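Local coordinates for protein 1,3-alpha-isomaltosidase (Kribbella flavida DSM 17836, PDB 5X3I) that hydrolyses the alpha-1,3-glucosidic linkages of the cyclic tetrasaccharide cyclobis-(1-6)-alpha-nigerosyl to yield isomaltose during its intracellular breakdown, at residues Trp297-Asn309 with Pro590-Gln602. The protein carries 1 engineered substitution. Sequence-based numbering, arbitrary orientation.
Sequences WVFRLWASGNEWN and PIMQYHSEFNHHQ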
ATOM      1  N   TRP A 297       0.359 -22.290  -6.615  1.00 14.83           N
ATOM      2  CA  TRP A 297       1.728 -22.118  -6.121  1.00 12.16           C
ATOM      3  C   TRP A 297       1.944 -20.826  -5.323  1.00 13.42           C
ATOM      4  O   TRP A 297       2.903 -20.749  -4.562  1.00 11.09           O
ATOM      5  CB  TRP A 297       2.763 -22.186  -7.263  1.00 15.57           C
ATOM      6  CG  TRP A 297       2.685 -21.122  -8.341  1.00 12.66           C
ATOM      7  CD1 TRP A 297       2.156 -21.264  -9.591  1.00 12.15           C
ATOM      8  CD2 TRP A 297       3.196 -19.777  -8.277  1.00 11.68           C
ATOM      9  NE1 TRP A 297       2.293 -20.095 -10.304  1.00 14.13           N
ATOM     10  CE2 TRP A 297       2.928 -19.168  -9.520  1.00 11.15           C
ATOM     11  CE3 TRP A 297       3.854 -19.036  -7.297  1.00 11.64           C
ATOM     12  CZ2 TRP A 297       3.281 -17.856  -9.797  1.00 12.81           C
ATOM     13  CZ3 TRP A 297       4.215 -17.732  -7.584  1.00 14.65           C
ATOM     14  CH2 TRP A 297       3.927 -17.156  -8.817  1.00 12.99           C
ATOM     15  N   VAL A 298       1.057 -19.833  -5.464  1.00 12.86           N
ATOM     16  CA  VAL A 298       1.226 -18.593  -4.692  1.00 11.29           C
ATOM     17  C   VAL A 298       1.059 -18.868  -3.203  1.00 14.45           C
ATOM     18  O   VAL A 298       1.516 -18.090  -2.370  1.00 14.87           O
ATOM     19  CB  VAL A 298       0.240 -17.454  -5.116  1.00 10.34           C
ATOM     20  CG1 VAL A 298       0.324 -17.203  -6.600  1.00  9.95           C
ATOM     21  CG2 VAL A 298      -1.197 -17.754  -4.682  1.00 11.83           C
ATOM     22  N   PHE A 299       0.455 -20.005  -2.870  1.00 12.52           N
ATOM     23  CA  PHE A 299       0.252 -20.348  -1.471  1.00 12.51           C
ATOM     24  C   PHE A 299       1.443 -21.031  -0.808  1.00 15.61           C
ATOM     25  O   PHE A 299       1.396 -21.349   0.373  1.00 14.02           O
ATOM     26  CB  PHE A 299      -0.994 -21.214  -1.331  1.00 14.88           C
ATOM     27  CG  PHE A 299      -2.259 -20.471  -1.604  1.00 15.19           C
ATOM     28  CD1 PHE A 299      -2.598 -19.364  -0.837  1.00 16.59           C
ATOM     29  CD2 PHE A 299      -3.105 -20.857  -2.620  1.00 15.60           C
ATOM     30  CE1 PHE A 299      -3.762 -18.658  -1.077  1.00 13.87           C
ATOM     31  CE2 PHE A 299      -4.282 -20.154  -2.860  1.00 14.82           C
ATOM     32  CZ  PHE A 299      -4.604 -19.063  -2.090  1.00 13.10           C
ATOM     33  N   ARG A 300       2.526 -21.226  -1.551  1.00 13.87           N
ATOM     34  CA  ARG A 300       3.731 -21.757  -0.942  1.00 12.80           C
ATOM     35  C   ARG A 300       4.557 -20.632  -0.322  1.00 14.07           C
ATOM     36  O   ARG A 300       4.232 -19.462  -0.482  1.00 14.91           O
ATOM     37  CB  ARG A 300       4.556 -22.519  -1.979  1.00 14.07           C
ATOM     38  CG  ARG A 300       3.786 -23.641  -2.660  1.00 15.89           C
ATOM     39  CD  ARG A 300       4.659 -24.377  -3.645  1.00 16.15           C
ATOM     40  NE  ARG A 300       5.748 -25.077  -2.984  1.00 18.88           N
ATOM     41  CZ  ARG A 300       6.768 -25.641  -3.623  1.00 20.75           C
ATOM     42  NH1 ARG A 300       6.853 -25.556  -4.949  1.00 21.15           N
ATOM     43  NH2 ARG A 300       7.705 -26.284  -2.941  1.00 20.77           N
ATOM     44  N   LEU A 301       5.653 -20.980   0.338  1.00 12.50           N
ATOM     45  CA  LEU A 301       6.469 -19.968   0.993  1.00 14.20           C
ATOM     46  C   LEU A 301       7.192 -19.103  -0.034  1.00 13.23           C
ATOM     47  O   LEU A 301       7.772 -19.617  -0.998  1.00 13.94           O
ATOM     48  CB  LEU A 301       7.480 -20.608   1.941  1.00 14.02           C
ATOM     49  CG  LEU A 301       8.563 -19.672   2.497  1.00 16.17           C
ATOM     50  CD1 LEU A 301       7.948 -18.571   3.369  1.00 13.49           C
ATOM     51  CD2 LEU A 301       9.635 -20.455   3.276  1.00 15.00           C
ATOM     52  N   TRP A 302       7.126 -17.793   0.174  1.00 15.13           N
ATOM     53  CA  TRP A 302       7.878 -16.822  -0.614  1.00 13.92           C
ATOM     54  C   TRP A 302       9.146 -16.402   0.121  1.00 14.05           C
ATOM     55  O   TRP A 302       9.086 -15.943   1.262  1.00 12.05           O
ATOM     56  CB  TRP A 302       7.036 -15.576  -0.916  1.00 11.82           C
ATOM     57  CG  TRP A 302       5.862 -15.780  -1.803  1.00 11.42           C
ATOM     58  CD1 TRP A 302       4.875 -16.714  -1.666  1.00 10.81           C
ATOM     59  CD2 TRP A 302       5.531 -15.016  -2.963  1.00 13.96           C
ATOM     60  NE1 TRP A 302       3.960 -16.579  -2.670  1.00 11.76           N
ATOM     61  CE2 TRP A 302       4.333 -15.541  -3.480  1.00 12.52           C
ATOM     62  CE3 TRP A 302       6.128 -13.927  -3.611  1.00 13.36           C
ATOM     63  CZ2 TRP A 302       3.716 -15.019  -4.613  1.00 13.24           C
ATOM     64  CZ3 TRP A 302       5.514 -13.409  -4.742  1.00 14.61           C
ATOM     65  CH2 TRP A 302       4.322 -13.959  -5.232  1.00 15.41           C
ATOM     66  N   ALA A 303      10.289 -16.538  -0.541  1.00 13.51           N
ATOM     67  CA  ALA A 303      11.556 -16.150   0.056  1.00 14.74           C
ATOM     68  C   ALA A 303      12.056 -14.890  -0.612  1.00 12.87           C
ATOM     69  O   ALA A 303      11.906 -14.727  -1.820  1.00 12.43           O
ATOM     70  CB  ALA A 303      12.586 -17.259  -0.058  1.00 13.64           C
ATOM     71  N   SER A 304      12.618 -13.991   0.186  1.00 12.62           N
ATOM     72  CA  SER A 304      13.112 -12.736  -0.330  1.00 12.30           C
ATOM     73  C   SER A 304      14.227 -12.144   0.544  1.00 13.91           C
ATOM     74  O   SER A 304      14.256 -12.363   1.748  1.00 12.43           O
ATOM     75  CB  SER A 304      11.938 -11.741  -0.444  1.00 13.81           C
ATOM     76  OG  SER A 304      12.309 -10.551  -1.090  1.00 14.99           O
ATOM     77  N   GLY A 305      15.154 -11.422  -0.079  1.00 13.51           N
ATOM     78  CA  GLY A 305      15.851 -10.370   0.628  1.00 12.98           C
ATOM     79  C   GLY A 305      16.594  -9.440  -0.308  1.00 16.17           C
ATOM     80  O   GLY A 305      17.208  -9.862  -1.295  1.00 15.83           O
ATOM     81  N   ASN A 306      16.686  -8.182   0.105  1.00 13.92           N
ATOM     82  CA  ASN A 306      17.042  -7.156  -0.857  1.00 14.93           C
ATOM     83  C   ASN A 306      18.487  -7.296  -1.290  1.00 16.56           C
ATOM     84  O   ASN A 306      18.839  -6.980  -2.410  1.00 15.95           O
ATOM     85  CB  ASN A 306      16.803  -5.757  -0.299  1.00 15.20           C
ATOM     86  CG  ASN A 306      17.294  -4.692  -1.238  1.00 18.01           C
ATOM     87  OD1 ASN A 306      18.438  -4.268  -1.153  1.00 19.69           O
ATOM     88  ND2 ASN A 306      16.457  -4.306  -2.184  1.00 18.96           N
ATOM     89  N   GLU A 307      19.304  -7.829  -0.400  1.00 14.69           N
ATOM     90  CA  GLU A 307      20.721  -7.926  -0.672  1.00 17.58           C
ATOM     91  C   GLU A 307      21.098  -9.159  -1.502  1.00 16.88           C
ATOM     92  O   GLU A 307      22.284  -9.391  -1.721  1.00 17.15           O
ATOM     93  CB  GLU A 307      21.515  -7.880   0.633  1.00 19.31           C
ATOM     94  CG  GLU A 307      21.379  -6.527   1.302  1.00 19.07           C
ATOM     95  CD  GLU A 307      22.407  -6.282   2.379  1.00 24.62           C
ATOM     96  OE1 GLU A 307      22.864  -7.257   3.003  1.00 26.02           O
ATOM     97  OE2 GLU A 307      22.753  -5.105   2.598  1.00 25.12           O
ATOM     98  N   TRP A 308      20.135  -9.946  -1.992  1.00 14.31           N
ATOM     99  CA  TRP A 308      20.607 -11.003  -2.860  1.00 13.83           C
ATOM    100  C   TRP A 308      20.605 -10.386  -4.239  1.00 16.05           C
ATOM    101  O   TRP A 308      19.653 -10.515  -5.003  1.00 13.97           O
ATOM    102  CB  TRP A 308      19.643 -12.198  -2.816  1.00 14.91           C
ATOM    103  CG  TRP A 308      19.283 -12.701  -1.438  1.00 13.59           C
ATOM    104  CD1 TRP A 308      20.025 -12.579  -0.305  1.00 15.10           C
ATOM    105  CD2 TRP A 308      18.112 -13.447  -1.070  1.00 12.94           C
ATOM    106  NE1 TRP A 308      19.393 -13.188   0.745  1.00 16.04           N
ATOM    107  CE2 TRP A 308      18.216 -13.731   0.302  1.00 13.41           C
ATOM    108  CE3 TRP A 308      16.993 -13.913  -1.771  1.00 13.10           C
ATOM    109  CZ2 TRP A 308      17.233 -14.436   0.994  1.00 13.82           C
ATOM    110  CZ3 TRP A 308      16.011 -14.602  -1.079  1.00 12.33           C
ATOM    111  CH2 TRP A 308      16.142 -14.865   0.287  1.00 14.41           C
ATOM    112  N   ASN A 309      21.762  -9.827  -4.570  1.00 17.67           N
ATOM    113  CA  ASN A 309      21.931  -9.000  -5.757  1.00 15.46           C
ATOM    114  C   ASN A 309      22.752  -9.601  -6.883  1.00 14.40           C
ATOM    115  O   ASN A 309      23.153  -8.877  -7.790  1.00 14.99           O
ATOM    116  CB  ASN A 309      22.429  -7.599  -5.371  1.00 17.16           C
ATOM    117  CG  ASN A 309      23.869  -7.568  -4.992  1.00 16.50           C
ATOM    118  OD1 ASN A 309      24.375  -8.478  -4.366  1.00 21.27           O
ATOM    119  ND2 ASN A 309      24.536  -6.500  -5.360  1.00 19.77           N
ATOM    120  N   PRO A 590      -3.026 -15.787   3.935  1.00 13.08           N
ATOM    121  CA  PRO A 590      -3.078 -16.031   2.489  1.00 13.58           C
ATOM    122  C   PRO A 590      -1.698 -16.130   1.815  1.00 15.01           C
ATOM    123  O   PRO A 590      -1.514 -16.957   0.941  1.00 11.30           O
ATOM    124  CB  PRO A 590      -3.853 -14.822   1.961  1.00 12.39           C
ATOM    125  CG  PRO A 590      -4.729 -14.422   3.099  1.00 13.32           C
ATOM    126  CD  PRO A 590      -3.883 -14.650   4.322  1.00 15.16           C
ATOM    127  N   ILE A 591      -0.758 -15.292   2.229  1.00 13.85           N
ATOM    128  CA  ILE A 591       0.569 -15.270   1.639  1.00 13.13           C
ATOM    129  C   ILE A 591       1.637 -15.266   2.724  1.00 11.82           C
ATOM    130  O   ILE A 591       1.715 -14.337   3.548  1.00 16.33           O
ATOM    131  CB  ILE A 591       0.778 -14.039   0.729  1.00 14.69           C
ATOM    132  CG1 ILE A 591      -0.299 -13.962  -0.359  1.00 12.26           C
ATOM    133  CG2 ILE A 591       2.183 -14.053   0.129  1.00 13.62           C
ATOM    134  CD1 ILE A 591      -0.150 -14.997  -1.459  1.00 12.80           C
ATOM    135  N   MET A 592       2.453 -16.310   2.702  1.00 12.81           N
ATOM    136  CA  MET A 592       3.535 -16.507   3.646  1.00 12.89           C
ATOM    137  C   MET A 592       4.836 -16.116   2.977  1.00 16.02           C
ATOM    138  O   MET A 592       5.251 -16.738   1.982  1.00 14.58           O
ATOM    139  CB  MET A 592       3.575 -17.965   4.125  1.00 13.03           C
ATOM    140  CG  MET A 592       4.614 -18.227   5.196  1.00 16.28           C
ATOM    141  SD  MET A 592       4.749 -19.966   5.640  1.00 18.65           S
ATOM    142  CE  MET A 592       5.809 -19.815   7.072  1.00 13.54           C
ATOM    143  N   GLN A 593       5.449 -15.054   3.492  1.00 15.25           N
ATOM    144  CA  GLN A 593       6.631 -14.462   2.872  1.00 14.21           C
ATOM    145  C   GLN A 593       7.574 -13.853   3.904  1.00 15.66           C
ATOM    146  O   GLN A 593       7.122 -13.178   4.832  1.00 18.52           O
ATOM    147  CB  GLN A 593       6.209 -13.382   1.862  1.00 14.58           C
ATOM    148  CG  GLN A 593       7.361 -12.704   1.121  1.00 14.46           C
ATOM    149  CD  GLN A 593       7.514 -11.205   1.416  1.00 14.53           C
ATOM    150  OE1 GLN A 593       7.983 -10.453   0.570  1.00 17.08           O
ATOM    151  NE2 GLN A 593       7.147 -10.781   2.621  1.00 13.82           N
ATOM    152  N   TYR A 594       8.877 -14.036   3.723  1.00 15.08           N
ATOM    153  CA  TYR A 594       9.842 -13.278   4.505  1.00 11.51           C
ATOM    154  C   TYR A 594      10.652 -12.389   3.576  1.00 12.26           C
ATOM    155  O   TYR A 594      10.761 -12.659   2.384  1.00 14.22           O
ATOM    156  CB  TYR A 594      10.761 -14.188   5.337  1.00 13.88           C
ATOM    157  CG  TYR A 594      11.755 -15.063   4.575  1.00 13.95           C
ATOM    158  CD1 TYR A 594      12.915 -14.530   4.037  1.00 14.66           C
ATOM    159  CD2 TYR A 594      11.561 -16.434   4.465  1.00 15.99           C
ATOM    160  CE1 TYR A 594      13.833 -15.327   3.368  1.00 13.60           C
ATOM    161  CE2 TYR A 594      12.483 -17.248   3.788  1.00 17.41           C
ATOM    162  CZ  TYR A 594      13.616 -16.683   3.252  1.00 15.33           C
ATOM    163  OH  TYR A 594      14.528 -17.456   2.589  1.00 14.70           O
ATOM    164  N   HIS A 595      11.207 -11.319   4.136  1.00 14.35           N
ATOM    165  CA  HIS A 595      11.901 -10.302   3.358  1.00 14.22           C
ATOM    166  C   HIS A 595      12.853  -9.510   4.251  1.00 14.45           C
ATOM    167  O   HIS A 595      12.703  -9.506   5.469  1.00 16.51           O
ATOM    168  CB  HIS A 595      10.875  -9.385   2.687  1.00 12.80           C
ATOM    169  CG  HIS A 595      11.473  -8.334   1.804  1.00 13.96           C
ATOM    170  ND1 HIS A 595      12.492  -8.593   0.918  1.00 14.85           N
ATOM    171  CD2 HIS A 595      11.178  -7.019   1.664  1.00 12.87           C
ATOM    172  CE1 HIS A 595      12.807  -7.484   0.275  1.00 14.04           C
ATOM    173  NE2 HIS A 595      12.022  -6.515   0.707  1.00 15.94           N
ATOM    174  N   SER A 596      13.835  -8.850   3.650  1.00 14.67           N
ATOM    175  CA  SER A 596      14.771  -8.036   4.410  1.00 14.12           C
ATOM    176  C   SER A 596      15.211  -6.806   3.620  1.00 13.91           C
ATOM    177  O   SER A 596      15.423  -6.871   2.412  1.00 15.50           O
ATOM    178  CB  SER A 596      15.995  -8.866   4.831  1.00 16.35           C
ATOM    179  OG  SER A 596      16.812  -9.193   3.728  1.00 18.19           O
ATOM    180  N   GLU A 597      15.344  -5.689   4.332  1.00 15.66           N
ATOM    181  CA  GLU A 597      15.676  -4.389   3.751  1.00 16.30           C
ATOM    182  C   GLU A 597      17.144  -4.281   3.357  1.00 17.35           C
ATOM    183  O   GLU A 597      17.993  -4.927   3.958  1.00 20.32           O
ATOM    184  CB  GLU A 597      15.329  -3.279   4.759  1.00 16.59           C
ATOM    185  CG  GLU A 597      15.406  -1.857   4.228  1.00 19.10           C
ATOM    186  CD  GLU A 597      14.905  -0.826   5.242  1.00 18.32           C
ATOM    187  OE1 GLU A 597      15.243  -0.924   6.437  1.00 23.13           O
ATOM    188  OE2 GLU A 597      14.166   0.075   4.832  1.00 22.06           O
ATOM    189  N   PHE A 598      17.437  -3.420   2.387  1.00 16.64           N
ATOM    190  CA  PHE A 598      18.805  -3.078   2.022  1.00 18.30           C
ATOM    191  C   PHE A 598      19.588  -2.612   3.254  1.00 21.20           C
ATOM    192  O   PHE A 598      19.120  -1.757   3.990  1.00 23.61           O
ATOM    193  CB  PHE A 598      18.774  -1.973   0.968  1.00 17.54           C
ATOM    194  CG  PHE A 598      20.124  -1.453   0.564  1.00 22.35           C
ATOM    195  CD1 PHE A 598      20.967  -2.209  -0.226  1.00 22.43           C
ATOM    196  CD2 PHE A 598      20.524  -0.178   0.929  1.00 24.22           C
ATOM    197  CE1 PHE A 598      22.191  -1.717  -0.617  1.00 21.89           C
ATOM    198  CE2 PHE A 598      21.747   0.317   0.541  1.00 20.19           C
ATOM    199  CZ  PHE A 598      22.578  -0.451  -0.238  1.00 27.77           C
ATOM    200  N   ASN A 599      20.701  -3.287   3.528  1.00 23.92           N
ATOM    201  CA  ASN A 599      21.669  -2.947   4.591  1.00 24.31           C
ATOM    202  C   ASN A 599      22.986  -2.253   4.184  1.00 26.52           C
ATOM    203  O   ASN A 599      23.917  -2.235   4.978  1.00 30.12           O
ATOM    204  CB  ASN A 599      21.995  -4.183   5.422  1.00 26.02           C
ATOM    205  CG  ASN A 599      22.504  -3.827   6.819  1.00 31.94           C
ATOM    206  OD1 ASN A 599      22.260  -2.728   7.322  1.00 31.92           O
ATOM    207  ND2 ASN A 599      23.225  -4.748   7.438  1.00 31.58           N
ATOM    208  N   HIS A 600      23.123  -1.847   2.926  1.00 24.58           N
ATOM    209  CA  HIS A 600      24.394  -1.360   2.367  1.00 26.86           C
ATOM    210  C   HIS A 600      25.448  -2.452   2.270  1.00 30.76           C
ATOM    211  O   HIS A 600      26.642  -2.170   2.281  1.00 33.27           O
ATOM    212  CB  HIS A 600      24.970  -0.190   3.185  1.00 31.69           C
ATOM    213  CG  HIS A 600      24.053   0.983   3.297  1.00 26.83           C
ATOM    214  ND1 HIS A 600      24.065   2.025   2.394  1.00 29.08           N
ATOM    215  CD2 HIS A 600      23.098   1.283   4.206  1.00 27.39           C
ATOM    216  CE1 HIS A 600      23.151   2.913   2.740  1.00 28.62           C
ATOM    217  NE2 HIS A 600      22.550   2.487   3.836  1.00 29.86           N
ATOM    218  N   HIS A 601      25.007  -3.674   2.124  1.00 30.44           N
ATOM    219  CA  HIS A 601      25.874  -4.800   1.952  1.00 32.95           C
ATOM    220  C   HIS A 601      26.949  -4.849   3.012  1.00 38.27           C
ATOM    221  O   HIS A 601      28.055  -5.152   2.726  1.00 39.72           O
ATOM    222  CB  HIS A 601      26.470  -4.790   0.567  1.00 30.32           C
ATOM    223  CG  HIS A 601      25.494  -5.122  -0.499  1.00 28.89           C
ATOM    224  ND1 HIS A 601      25.017  -6.391  -0.684  1.00 29.79           N
ATOM    225  CD2 HIS A 601      24.881  -4.354  -1.416  1.00 28.22           C
ATOM    226  CE1 HIS A 601      24.164  -6.393  -1.684  1.00 29.84           C
ATOM    227  NE2 HIS A 601      24.068  -5.170  -2.147  1.00 29.64           N
ATOM    228  N   GLN A 602      26.573  -4.551   4.234  1.00 45.43           N
ATOM    229  CA  GLN A 602      27.432  -4.667   5.370  1.00 56.61           C
ATOM    230  C   GLN A 602      27.456  -6.079   5.922  1.00 41.33           C
ATOM    231  O   GLN A 602      26.742  -6.911   5.473  1.00 45.95           O
ATOM    232  CB  GLN A 602      26.968  -3.699   6.448  1.00 40.54           C
ATOM    233  CG  GLN A 602      27.277  -2.258   6.143  1.00 40.55           C
ATOM    234  CD  GLN A 602      26.581  -1.306   7.081  1.00 51.82           C
ATOM    235  OE1 GLN A 602      25.554  -1.615   7.653  1.00 51.59           O
ATOM    236  NE2 GLN A 602      27.143  -0.127   7.242  1.00 61.87           N
TER
HETATM  237  O   HOH W   1       2.054 -18.244   0.401  1.00 12.01           O
HETATM  238  O   HOH W   2      16.248 -12.002   3.793  1.00 15.01           O
HETATM  239  O   HOH W   3       9.614  -9.748  -1.775  1.00 15.05           O
HETATM  240  O   HOH W   4      21.248  -5.119  -2.877  1.00 23.56           O
HETATM  241  O   HOH W   5      25.031  -8.292   1.628  1.00 28.80           O
HETATM  242  O   HOH W   6      23.964  -6.548   5.442  1.00 29.68           O
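With CG of Glu307 anti to its carbonyl carbon (chi1 -66°) and the chain extended beyond, the carboxylate reaches the loop at Asn599-His601; Tyr594, with CG wedged between its backbone N and carbonyl carbon (chi1 68°), lays its ring over Ala303. These contacts belong to the closure of the family 31 TIM barrel, where the first strand, 302-304, meets the last, 591-593, in parallel. Trp302 carries the join: its N donates to Met592 O at 2.8 Å, and its O accepts from Tyr594 N at 3.1 Å. Ile591 CG2 sits over one face of the Trp302 indole, whose NE1 is tied back to Val298 O. Ala303 CA lies over one face of the phenol, 4.0 Å from the ring centroid, while Tyr594 OH is hydrogen-bonded to His321 NE2 on helix 311-323. Beyond the strands Asn306 N donates a hydrogen bond to Ser596 O, and the neighbouring Glu597 side chain comes about 5 Å from that of Asp536, the inferred proton donor. Farther along the loop, Glu307 OE2 accepts from two backbone N-H groups on opposite faces of its plane, Asn599 N at 2.9 Å and His601 N at 2.7 Å. Replacing Glu307 by alanine removes this carboxylate, and both amides would probably lose their acceptor, leaving that loop less firmly held. The carboxylate also stacks on the His601 imidazole, planes 6° apart, and water 5 links Glu307 OE1 to His601 ND1.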